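Long-range contacts in periplasmic binding protein (Mycobacterium smegmatis, PDB 4MDY), which probably captures an iron-containing solute outside the cell membrane and hands it to an ABC transporter for uptake: residues Thr192-Arg197 against Leu209-Leu214; Ala227-Trp232 against Arg259-Thr264; Thr24-Pro29 against Gly142-Lys147; Val17-Gly22 against Thr121-Gly126. One frame throughout, in Å; residues are numbered along the deposited sequence.

Contact 1 (Thr192-Arg197 against Leu209-Leu214)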
# COMPACT_ATOMS: atom_id res chain seq x y z
N THR A 192 10.06 6.97 -4.76
CA THR A 192 9.77 6.62 -3.38
C THR A 192 11.08 6.65 -2.59
O THR A 192 11.95 5.80 -2.79
CB THR A 192 9.10 5.24 -3.29
OG1 THR A 192 7.84 5.27 -3.99
CG2 THR A 192 8.86 4.86 -1.84
N PRO A 193 11.24 7.65 -1.71
CA PRO A 193 12.48 7.70 -0.94
C PRO A 193 12.59 6.51 0.01
O PRO A 193 11.57 5.94 0.40
CB PRO A 193 12.36 9.01 -0.15
CG PRO A 193 11.38 9.83 -0.91
CD PRO A 193 10.40 8.83 -1.46
N PRO A 194 13.82 6.12 0.36
CA PRO A 194 13.98 5.03 1.33
C PRO A 194 13.11 5.24 2.57
O PRO A 194 12.97 6.35 3.05
CB PRO A 194 15.47 5.09 1.68
CG PRO A 194 16.12 5.68 0.48
CD PRO A 194 15.11 6.60 -0.16
N GLY A 195 12.53 4.16 3.07
CA GLY A 195 11.61 4.22 4.20
C GLY A 195 10.85 2.91 4.25
O GLY A 195 11.22 1.93 3.58
N TRP A 196 9.79 2.87 5.04
CA TRP A 196 9.06 1.62 5.19
C TRP A 196 8.59 1.06 3.84
O TRP A 196 8.58 -0.15 3.65
CB TRP A 196 7.89 1.75 6.17
CG TRP A 196 6.64 2.42 5.68
CD1 TRP A 196 6.24 3.69 5.97
CD2 TRP A 196 5.59 1.84 4.89
NE1 TRP A 196 5.01 3.94 5.39
CE2 TRP A 196 4.60 2.82 4.73
CE3 TRP A 196 5.41 0.59 4.29
CZ2 TRP A 196 3.43 2.59 3.99
CZ3 TRP A 196 4.24 0.36 3.57
CH2 TRP A 196 3.27 1.36 3.42
N ARG A 197 8.22 1.95 2.92
CA ARG A 197 7.75 1.53 1.59
C ARG A 197 8.79 0.81 0.74
O ARG A 197 8.42 0.07 -0.16
CB ARG A 197 7.22 2.72 0.81
CG ARG A 197 5.87 3.22 1.29
CD ARG A 197 5.19 4.03 0.19
NE ARG A 197 3.76 4.12 0.42
CZ ARG A 197 2.84 3.26 -0.02
NH1 ARG A 197 1.57 3.49 0.28
NH2 ARG A 197 3.15 2.20 -0.76
N LEU A 209 18.69 3.00 -3.17
CA LEU A 209 19.39 4.28 -3.26
C LEU A 209 18.63 5.43 -2.60
O LEU A 209 17.42 5.53 -2.73
CB LEU A 209 19.59 4.66 -4.73
CG LEU A 209 20.60 3.88 -5.55
CD1 LEU A 209 20.58 4.40 -6.98
CD2 LEU A 209 21.99 4.00 -4.93
N GLN A 210 19.36 6.29 -1.89
CA GLN A 210 18.81 7.57 -1.46
C GLN A 210 18.37 8.37 -2.68
O GLN A 210 19.11 8.49 -3.65
CB GLN A 210 19.85 8.38 -0.65
CG GLN A 210 19.63 8.32 0.86
CD GLN A 210 18.31 8.95 1.28
OE1 GLN A 210 17.83 9.90 0.66
NE2 GLN A 210 17.71 8.41 2.34
N VAL A 211 17.16 8.90 -2.62
CA VAL A 211 16.59 9.62 -3.74
C VAL A 211 15.52 10.59 -3.20
O VAL A 211 14.83 10.26 -2.23
CB VAL A 211 16.00 8.63 -4.78
CG1 VAL A 211 14.76 7.91 -4.24
CG2 VAL A 211 15.66 9.32 -6.09
N PRO A 212 15.39 11.78 -3.81
CA PRO A 212 14.30 12.67 -3.41
C PRO A 212 12.96 12.22 -3.99
O PRO A 212 12.94 11.48 -4.96
CB PRO A 212 14.71 14.04 -3.98
CG PRO A 212 15.92 13.81 -4.82
CD PRO A 212 16.22 12.35 -4.88
N ALA A 213 11.86 12.66 -3.39
CA ALA A 213 10.53 12.25 -3.81
C ALA A 213 10.23 12.69 -5.25
O ALA A 213 9.43 12.06 -5.94
CB ALA A 213 9.48 12.83 -2.87
N LEU A 214 10.89 13.76 -5.66
CA LEU A 214 10.78 14.29 -7.00
C LEU A 214 12.17 14.66 -7.50
O LEU A 214 12.88 15.43 -6.86
CB LEU A 214 9.86 15.51 -7.02
CG LEU A 214 9.54 16.14 -8.37
CD1 LEU A 214 8.67 15.22 -9.21
CD2 LEU A 214 8.86 17.48 -8.16
O HOH W 1 14.43 8.52 3.09
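Two consecutive prolines of the loop Thr192-Arg197 lean on the loop Leu209-Leu214. Pro194 has the most surface covered, and the CG-CD side of its ring does the touching. Its CG lies 3.5 Å from Leu209 O, and its CD lies 3.9 Å from Val211 N. Gln210 starts out pointing away from the proline. A bend at chi2 (-63°) folds its amide back, so that NE2 comes to 3.7 Å from Pro194 CG and the two side chains cross obliquely. Pro193 meets the later part of the same loop. Pro193 CB is 3.5 Å from Val211 O. On the same ring, Pro193 CG is 4.1 Å from the methyl Ala213 CB. Val211 holds CG1 in the crowded position between backbone N and carbonyl carbon (chi1 69°), where it packs 3.8 Å from Thr192 O.

Most of these meetings bring ring carbons or methyls against backbone polar atoms. Neither proline has an N-H to offer, and the two loops make no direct hydrogen bond. A water bridges them instead: it donates to Pro194 O at 2.6 Å and takes a weak, long bond from Gln210 NE2 at 3.4 Å.

Further out, the backbone of Thr192 is bonded to Leu179, and that of Ala213 to Ala191. Leu209 and Val211 both rest on Leu178 of strand 176-181, so the prolines press on a loop already anchored to the sheet. This is surface loop packing beside the parallel sheet of the C-terminal lobe, in the two-lobed fold of the solute-binding protein 8 family.

Contact 2 (Ala227-Trp232 against Arg259-Thr264); sequences ADVLIW and RNIFTT
Trp232, Ile261 and Arg259 bury the most surface where strands 229-232 and 260-262 run side by side. The strands are parallel, with their directions 17° apart.

Trp232 uses its ring in two ways. At the ring edge, NE1 donates to Asn260 OD1 at 2.9 Å, with the oxygen close to the ring plane. The donor stands 61° out of the amide plane of Asn260, so the bond does not follow a lone pair of OD1. Asn260 ND2 is held by Thr255, which steadies the amide. Over one face of the indole lies Phe262, whose CE1 is 3.6 Å from Trp232 CD1. The two planes are 25° apart, but the rings are slid so far that they barely overlap.

Ile261 is gripped through its backbone. Its N donates to Leu230 O at 2.8 Å, and its O accepts from Trp232 N, also at 2.8 Å. Both bonds run nearly along the C=O axes. On the opposite face of the sheet from Trp232, Ile261 CD1 packs 3.6 Å from Val229 CG2, under helix 279-294.

Arg259 opens the ladder: its O takes the N-H of Leu230 at 3.1 Å. Its CB lies 3.4 Å from Asp228 O, and bends at chi2 and chi3 lead the guanidinium away. Thr263 N closes the ladder at Trp232 O, with a distance of 3.1 Å.

Helix 237-244 follows the first strand and covers Trp232 and Phe262. Neighbouring parallel strands joined through helices in this way form a beta-alpha-beta crossover, here at the edge of the C-terminal lobe's parallel sheet.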
# COMPACT_ATOMS: atom_id res chain seq x y z
N ALA A 227 21.61 3.75 -10.76
CA ALA A 227 20.91 2.51 -10.40
C ALA A 227 21.17 1.38 -11.40
O ALA A 227 21.41 1.63 -12.58
CB ALA A 227 19.41 2.77 -10.28
N ASP A 228 21.11 0.15 -10.89
CA ASP A 228 21.22 -1.05 -11.70
C ASP A 228 19.88 -1.49 -12.29
O ASP A 228 19.84 -2.15 -13.33
CB ASP A 228 21.80 -2.19 -10.86
CG ASP A 228 23.21 -1.90 -10.39
OD1 ASP A 228 24.05 -1.53 -11.25
OD2 ASP A 228 23.48 -2.01 -9.17
N VAL A 229 18.79 -1.12 -11.63
CA VAL A 229 17.44 -1.43 -12.09
C VAL A 229 16.49 -0.31 -11.68
O VAL A 229 16.57 0.20 -10.56
CB VAL A 229 16.95 -2.81 -11.55
CG1 VAL A 229 16.97 -2.85 -10.03
CG2 VAL A 229 15.56 -3.14 -12.07
N LEU A 230 15.62 0.10 -12.60
CA LEU A 230 14.57 1.07 -12.31
C LEU A 230 13.23 0.36 -12.41
O LEU A 230 12.94 -0.31 -13.40
CB LEU A 230 14.59 2.23 -13.32
CG LEU A 230 15.91 2.97 -13.51
CD1 LEU A 230 15.71 4.08 -14.53
CD2 LEU A 230 16.44 3.53 -12.20
N ILE A 231 12.42 0.52 -11.37
CA ILE A 231 11.10 -0.07 -11.31
C ILE A 231 10.11 1.07 -11.45
O ILE A 231 9.93 1.85 -10.54
CB ILE A 231 10.88 -0.83 -9.98
CG1 ILE A 231 12.01 -1.85 -9.76
CG2 ILE A 231 9.53 -1.51 -9.96
CD1 ILE A 231 12.10 -2.39 -8.35
N TRP A 232 9.50 1.17 -12.63
CA TRP A 232 8.51 2.21 -12.88
C TRP A 232 7.13 1.62 -12.64
O TRP A 232 6.77 0.60 -13.26
CB TRP A 232 8.59 2.70 -14.32
CG TRP A 232 9.93 3.19 -14.76
CD1 TRP A 232 10.99 2.42 -15.19
CD2 TRP A 232 10.36 4.55 -14.85
NE1 TRP A 232 12.04 3.23 -15.54
CE2 TRP A 232 11.68 4.54 -15.34
CE3 TRP A 232 9.75 5.78 -14.56
CZ2 TRP A 232 12.41 5.71 -15.55
CZ3 TRP A 232 10.46 6.94 -14.79
CH2 TRP A 232 11.78 6.90 -15.28
N ARG A 259 17.23 -2.25 -18.53
CA ARG A 259 17.16 -2.46 -17.07
C ARG A 259 15.97 -1.71 -16.45
O ARG A 259 15.92 -1.51 -15.23
CB ARG A 259 18.46 -2.03 -16.39
CG ARG A 259 19.72 -2.63 -17.01
CD ARG A 259 19.82 -4.15 -16.87
NE ARG A 259 20.25 -4.78 -18.13
CZ ARG A 259 21.44 -5.32 -18.38
NH1 ARG A 259 21.67 -5.85 -19.58
NH2 ARG A 259 22.41 -5.36 -17.46
N ASN A 260 15.01 -1.32 -17.29
CA ASN A 260 13.74 -0.80 -16.83
C ASN A 260 12.77 -1.95 -16.61
O ASN A 260 12.68 -2.86 -17.44
CB ASN A 260 13.11 0.14 -17.86
CG ASN A 260 13.86 1.45 -18.00
OD1 ASN A 260 14.25 2.08 -17.01
ND2 ASN A 260 14.02 1.89 -19.23
N ILE A 261 12.06 -1.90 -15.49
CA ILE A 261 10.90 -2.71 -15.27
C ILE A 261 9.67 -1.80 -15.32
O ILE A 261 9.57 -0.85 -14.54
CB ILE A 261 10.96 -3.44 -13.91
CG1 ILE A 261 12.14 -4.41 -13.89
CG2 ILE A 261 9.66 -4.20 -13.66
CD1 ILE A 261 12.48 -4.98 -12.53
N PHE A 262 8.76 -2.08 -16.24
CA PHE A 262 7.50 -1.37 -16.31
C PHE A 262 6.43 -2.34 -15.80
O PHE A 262 6.11 -3.33 -16.45
CB PHE A 262 7.20 -0.90 -17.74
CG PHE A 262 8.25 0.02 -18.31
CD1 PHE A 262 8.36 1.33 -17.87
CD2 PHE A 262 9.15 -0.44 -19.27
CE1 PHE A 262 9.34 2.18 -18.39
CE2 PHE A 262 10.12 0.40 -19.78
CZ PHE A 262 10.21 1.71 -19.35
N THR A 263 5.91 -2.05 -14.61
CA THR A 263 4.98 -2.95 -13.95
C THR A 263 3.68 -3.06 -14.73
O THR A 263 3.27 -2.13 -15.43
CB THR A 263 4.64 -2.48 -12.52
OG1 THR A 263 4.03 -1.18 -12.58
CG2 THR A 263 5.90 -2.43 -11.65
N THR A 264 3.03 -4.20 -14.58
CA THR A 264 1.63 -4.33 -14.94
C THR A 264 0.79 -3.50 -13.97
O THR A 264 1.26 -3.13 -12.88
CB THR A 264 1.14 -5.78 -14.86
OG1 THR A 264 1.31 -6.27 -13.52
CG2 THR A 264 1.90 -6.67 -15.83

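Contact 3 (Thr24-Pro29 against Gly142-Lys147)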
# COMPACT_ATOMS: atom_id res chain seq x y z
N THR A 24 -9.37 3.72 21.91
CA THR A 24 -10.68 3.29 21.43
C THR A 24 -10.98 1.92 22.04
O THR A 24 -10.15 1.01 21.96
CB THR A 24 -10.73 3.21 19.89
OG1 THR A 24 -10.70 4.53 19.35
CG2 THR A 24 -12.01 2.52 19.43
N THR A 25 -12.15 1.79 22.67
CA THR A 25 -12.59 0.51 23.21
C THR A 25 -13.64 -0.10 22.29
O THR A 25 -14.62 0.56 21.93
CB THR A 25 -13.12 0.65 24.65
OG1 THR A 25 -12.07 1.15 25.48
CG2 THR A 25 -13.59 -0.69 25.20
N ILE A 26 -13.40 -1.35 21.92
CA ILE A 26 -14.30 -2.12 21.08
C ILE A 26 -14.91 -3.21 21.97
O ILE A 26 -14.20 -4.10 22.44
CB ILE A 26 -13.56 -2.73 19.87
CG1 ILE A 26 -12.80 -1.65 19.08
CG2 ILE A 26 -14.55 -3.44 18.95
CD1 ILE A 26 -11.33 -1.51 19.46
N PRO A 27 -16.23 -3.12 22.24
CA PRO A 27 -16.87 -4.05 23.19
C PRO A 27 -16.80 -5.54 22.82
O PRO A 27 -16.72 -6.39 23.72
CB PRO A 27 -18.32 -3.57 23.23
CG PRO A 27 -18.27 -2.14 22.82
CD PRO A 27 -17.14 -2.04 21.83
N GLY A 28 -16.84 -5.85 21.53
CA GLY A 28 -16.74 -7.23 21.08
C GLY A 28 -16.46 -7.27 19.59
O GLY A 28 -16.34 -6.23 18.96
N PRO A 29 -16.34 -8.49 19.01
CA PRO A 29 -16.12 -8.63 17.57
C PRO A 29 -17.16 -7.86 16.75
O PRO A 29 -18.36 -8.08 16.92
CB PRO A 29 -16.25 -10.13 17.35
CG PRO A 29 -15.79 -10.72 18.64
CD PRO A 29 -16.33 -9.79 19.70
N GLY A 142 -5.95 -5.67 13.31
CA GLY A 142 -6.02 -7.02 13.86
C GLY A 142 -6.48 -7.03 15.30
O GLY A 142 -7.31 -7.86 15.69
N GLN A 143 -5.94 -6.11 16.10
CA GLN A 143 -6.36 -5.96 17.50
C GLN A 143 -7.84 -5.61 17.62
O GLN A 143 -8.59 -6.25 18.34
CB GLN A 143 -5.50 -4.91 18.21
CG GLN A 143 -4.11 -5.42 18.51
CD GLN A 143 -3.16 -4.33 18.97
OE1 GLN A 143 -3.56 -3.31 19.52
NE2 GLN A 143 -1.88 -4.54 18.75
N ALA A 144 -8.24 -4.59 16.86
CA ALA A 144 -9.60 -4.06 16.91
C ALA A 144 -10.68 -5.06 16.48
O ALA A 144 -11.84 -4.93 16.90
CB ALA A 144 -9.69 -2.82 16.04
N VAL A 145 -10.32 -6.02 15.63
CA VAL A 145 -11.30 -7.01 15.16
C VAL A 145 -11.11 -8.39 15.80
O VAL A 145 -11.71 -9.38 15.35
CB VAL A 145 -11.32 -7.11 13.60
CG1 VAL A 145 -11.53 -5.73 13.01
CG2 VAL A 145 -10.07 -7.77 13.03
N PHE A 146 -10.29 -8.43 16.86
CA PHE A 146 -10.14 -9.61 17.71
C PHE A 146 -9.47 -10.78 16.99
O PHE A 146 -9.79 -11.94 17.24
CB PHE A 146 -11.50 -10.03 18.30
CG PHE A 146 -12.07 -9.05 19.29
CD1 PHE A 146 -12.62 -7.84 18.88
CD2 PHE A 146 -12.11 -9.37 20.65
CE1 PHE A 146 -13.16 -6.95 19.79
CE2 PHE A 146 -12.66 -8.48 21.56
CZ PHE A 146 -13.18 -7.27 21.14
N LYS A 147 -8.54 -10.47 16.08
CA LYS A 147 -7.84 -11.47 15.28
C LYS A 147 -6.36 -11.12 15.19
O LYS A 147 -5.71 -11.27 14.15
CB LYS A 147 -8.49 -11.58 13.89
CG LYS A 147 -9.97 -11.94 13.97
CD LYS A 147 -10.54 -12.42 12.66
CE LYS A 147 -12.06 -12.47 12.70
NZ LYS A 147 -12.64 -13.04 11.44
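Phe146 dominates the meeting of the end of strand 22-26, and the loop after it, with the end of helix 134-144. The aromatic contacts come first. Pro29 lies across one face of the Phe146 ring, roughly at right angles to that side chain. Its CD is 4.1 Å from the ring centroid and only 2° off the ring normal, a well-centred CH-pi contact. The far end of the ring reaches the backbone before Pro29: Phe146 CE1 is 3.3 Å from Gly28 C, which is tight. At the ring edge, Phe146 CZ meets Ile26 O at 3.6 Å, in the ring plane.

The aliphatic contacts belong to Ile26, which points toward the helix end. Its CD1 reaches the Ala144 methyl CB at 4.0 Å, with chi2 at 95°, away from a staggered value. Its other branch, CG2, touches Phe146 CE1 at 3.9 Å as the two side chains slide past each other in opposite directions.

The hydrogen bonds are all local to the helix end, and none joins the two segments. Lys147 N donates to Gly142 O at 2.9 Å, and Phe146 N donates to Gln143 O at 3.1 Å. With phi of 67° at Phe146, this is a Schellman motif, and Phe146 is its C-prime residue. The left-handed backbone at Phe146 ends the helix, and its side chain points toward the strand and the loop after it. Ala144 O is buried beneath Ile26 and has no partner in the model.

The chemistry is therefore that of apolar packing. Shape and ring contacts join the N-terminal hairpin to the helix end, while the hydrogen bonds serve to terminate the helix itself.

Contact 4 (Val17-Gly22 against Thr121-Gly126); sequences VRHAFG and TVAQTG
The imidazole of His19 lies between two layers. Gly22 O stands 3.2 Å above the centre of one ring face. The other face receives Ala123, whose CB is 4.0 Å from the ring centroid and 28° off the normal, a CH-pi contact. Two bonds fix the ring's rotation. ND1 accepts from Phe21 N at 3.2 Å, in the ring plane. NE2 is bonded to Thr24 OG1, a hydroxyl that also binds Thr121 O.

Phe21 meets the same methyl with its edge: CD2 lies 3.6 Å from Ala123 CB. Its ring stands almost perpendicular to the amide of Gln124, at 85°, with CE2 3.6 Å from NE2. That NE2 is bonded to Leu107 O.

Ala20, between His19 and Phe21 in sequence, makes the direct hydrogen bond of the contact. Its N donates to Gln124 O at 2.8 Å, in the carbonyl plane. Its CB comes 3.3 Å from Gly126 O.

His19 and Gly22 bond to each other through both backbone N-H groups, around a type I turn. This is a tight two-residue beta hairpin, set against edge strand 121-123 of the N-terminal lobe's parallel sheet.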
# COMPACT_ATOMS: atom_id res chain seq x y z
N VAL A 17 -7.62 -0.24 21.92
CA VAL A 17 -6.45 0.08 21.08
C VAL A 17 -6.03 1.52 21.29
O VAL A 17 -6.86 2.38 21.56
CB VAL A 17 -6.68 -0.20 19.57
CG1 VAL A 17 -6.94 -1.68 19.35
CG2 VAL A 17 -7.81 0.64 19.01
N ARG A 18 -4.74 1.76 21.16
CA ARG A 18 -4.15 3.07 21.40
C ARG A 18 -3.68 3.67 20.08
O ARG A 18 -2.99 3.01 19.30
CB ARG A 18 -2.99 2.95 22.38
CG ARG A 18 -3.36 2.14 23.61
CD ARG A 18 -2.23 2.11 24.63
NE ARG A 18 -2.09 3.40 25.31
CZ ARG A 18 -2.73 3.76 26.43
NH1 ARG A 18 -3.58 2.94 27.04
NH2 ARG A 18 -2.50 4.96 26.96
N HIS A 19 -4.08 4.90 19.82
CA HIS A 19 -3.79 5.55 18.55
C HIS A 19 -3.49 7.04 18.76
O HIS A 19 -3.40 7.51 19.90
CB HIS A 19 -4.96 5.32 17.57
CG HIS A 19 -6.29 5.70 18.14
ND1 HIS A 19 -6.64 7.00 18.41
CD2 HIS A 19 -7.36 4.94 18.48
CE1 HIS A 19 -7.86 7.04 18.91
NE2 HIS A 19 -8.32 5.80 18.96
N ALA A 20 -3.34 7.77 17.66
CA ALA A 20 -2.90 9.17 17.70
C ALA A 20 -3.82 10.10 18.51
O ALA A 20 -3.38 11.13 18.99
CB ALA A 20 -2.74 9.71 16.29
N PHE A 21 -5.10 9.74 18.62
CA PHE A 21 -6.10 10.56 19.29
C PHE A 21 -6.59 9.97 20.61
O PHE A 21 -7.62 10.39 21.15
CB PHE A 21 -7.24 10.82 18.32
CG PHE A 21 -6.76 11.38 17.01
CD1 PHE A 21 -6.16 12.63 16.97
CD2 PHE A 21 -6.86 10.65 15.84
CE1 PHE A 21 -5.69 13.16 15.79
CE2 PHE A 21 -6.39 11.18 14.64
CZ PHE A 21 -5.81 12.43 14.62
N GLY A 22 -5.83 9.03 21.15
CA GLY A 22 -6.13 8.42 22.44
C GLY A 22 -6.46 6.95 22.30
O GLY A 22 -5.83 6.24 21.52
N THR A 121 -13.78 4.12 16.67
CA THR A 121 -13.04 4.51 15.48
C THR A 121 -11.56 4.25 15.71
O THR A 121 -11.00 4.65 16.74
CB THR A 121 -13.31 5.99 15.14
OG1 THR A 121 -14.69 6.14 14.78
CG2 THR A 121 -12.44 6.47 14.00
N VAL A 122 -10.94 3.56 14.76
CA VAL A 122 -9.52 3.21 14.84
C VAL A 122 -8.74 4.19 13.96
O VAL A 122 -8.92 4.21 12.73
CB VAL A 122 -9.24 1.77 14.36
CG1 VAL A 122 -7.77 1.41 14.59
CG2 VAL A 122 -10.15 0.77 15.05
N ALA A 123 -7.88 4.98 14.59
CA ALA A 123 -7.06 5.98 13.91
C ALA A 123 -5.63 5.49 13.68
O ALA A 123 -5.20 4.45 14.21
CB ALA A 123 -7.02 7.26 14.73
N GLN A 124 -4.90 6.26 12.89
CA GLN A 124 -3.47 6.07 12.72
C GLN A 124 -2.79 6.04 14.09
O GLN A 124 -3.28 6.64 15.06
CB GLN A 124 -2.86 7.16 11.83
CG GLN A 124 -2.90 8.58 12.41
CD GLN A 124 -4.15 9.36 12.02
OE1 GLN A 124 -5.22 8.80 11.78
NE2 GLN A 124 -4.00 10.68 11.95
N THR A 125 -1.68 5.34 14.18
CA THR A 125 -1.04 5.12 15.48
C THR A 125 -0.18 6.29 15.92
O THR A 125 -0.07 6.57 17.11
CB THR A 125 -0.17 3.84 15.47
OG1 THR A 125 0.68 3.86 14.33
CG2 THR A 125 -1.03 2.61 15.40
N GLY A 126 0.42 6.98 14.95
CA GLY A 126 1.33 8.08 15.23
C GLY A 126 1.00 9.32 14.44
O GLY A 126 -0.17 9.67 14.28

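Overall arrangement
The four contacts divide between the two lobes. Contacts 1 and 2 lie in the C-terminal lobe, about 15 Å apart between centres, and touch where Leu209 packs on Ala227. Contacts 3 and 4 lie in the N-terminal lobe and use the same hairpin. They touch through Thr24 of contact 3 and through packing of Ala144 on Val122. Contact 2 is buried and relies on a regular backbone ladder. Contact 1 is at the surface and depends on proline rings and a bridging water. Contacts 3 and 4 are partly buried: contact 3 is apolar and aromatic, while contact 4 adds polar bonds around a histidine. Contacts 2 and 3 are farthest apart, with centres about 41 Å from each other.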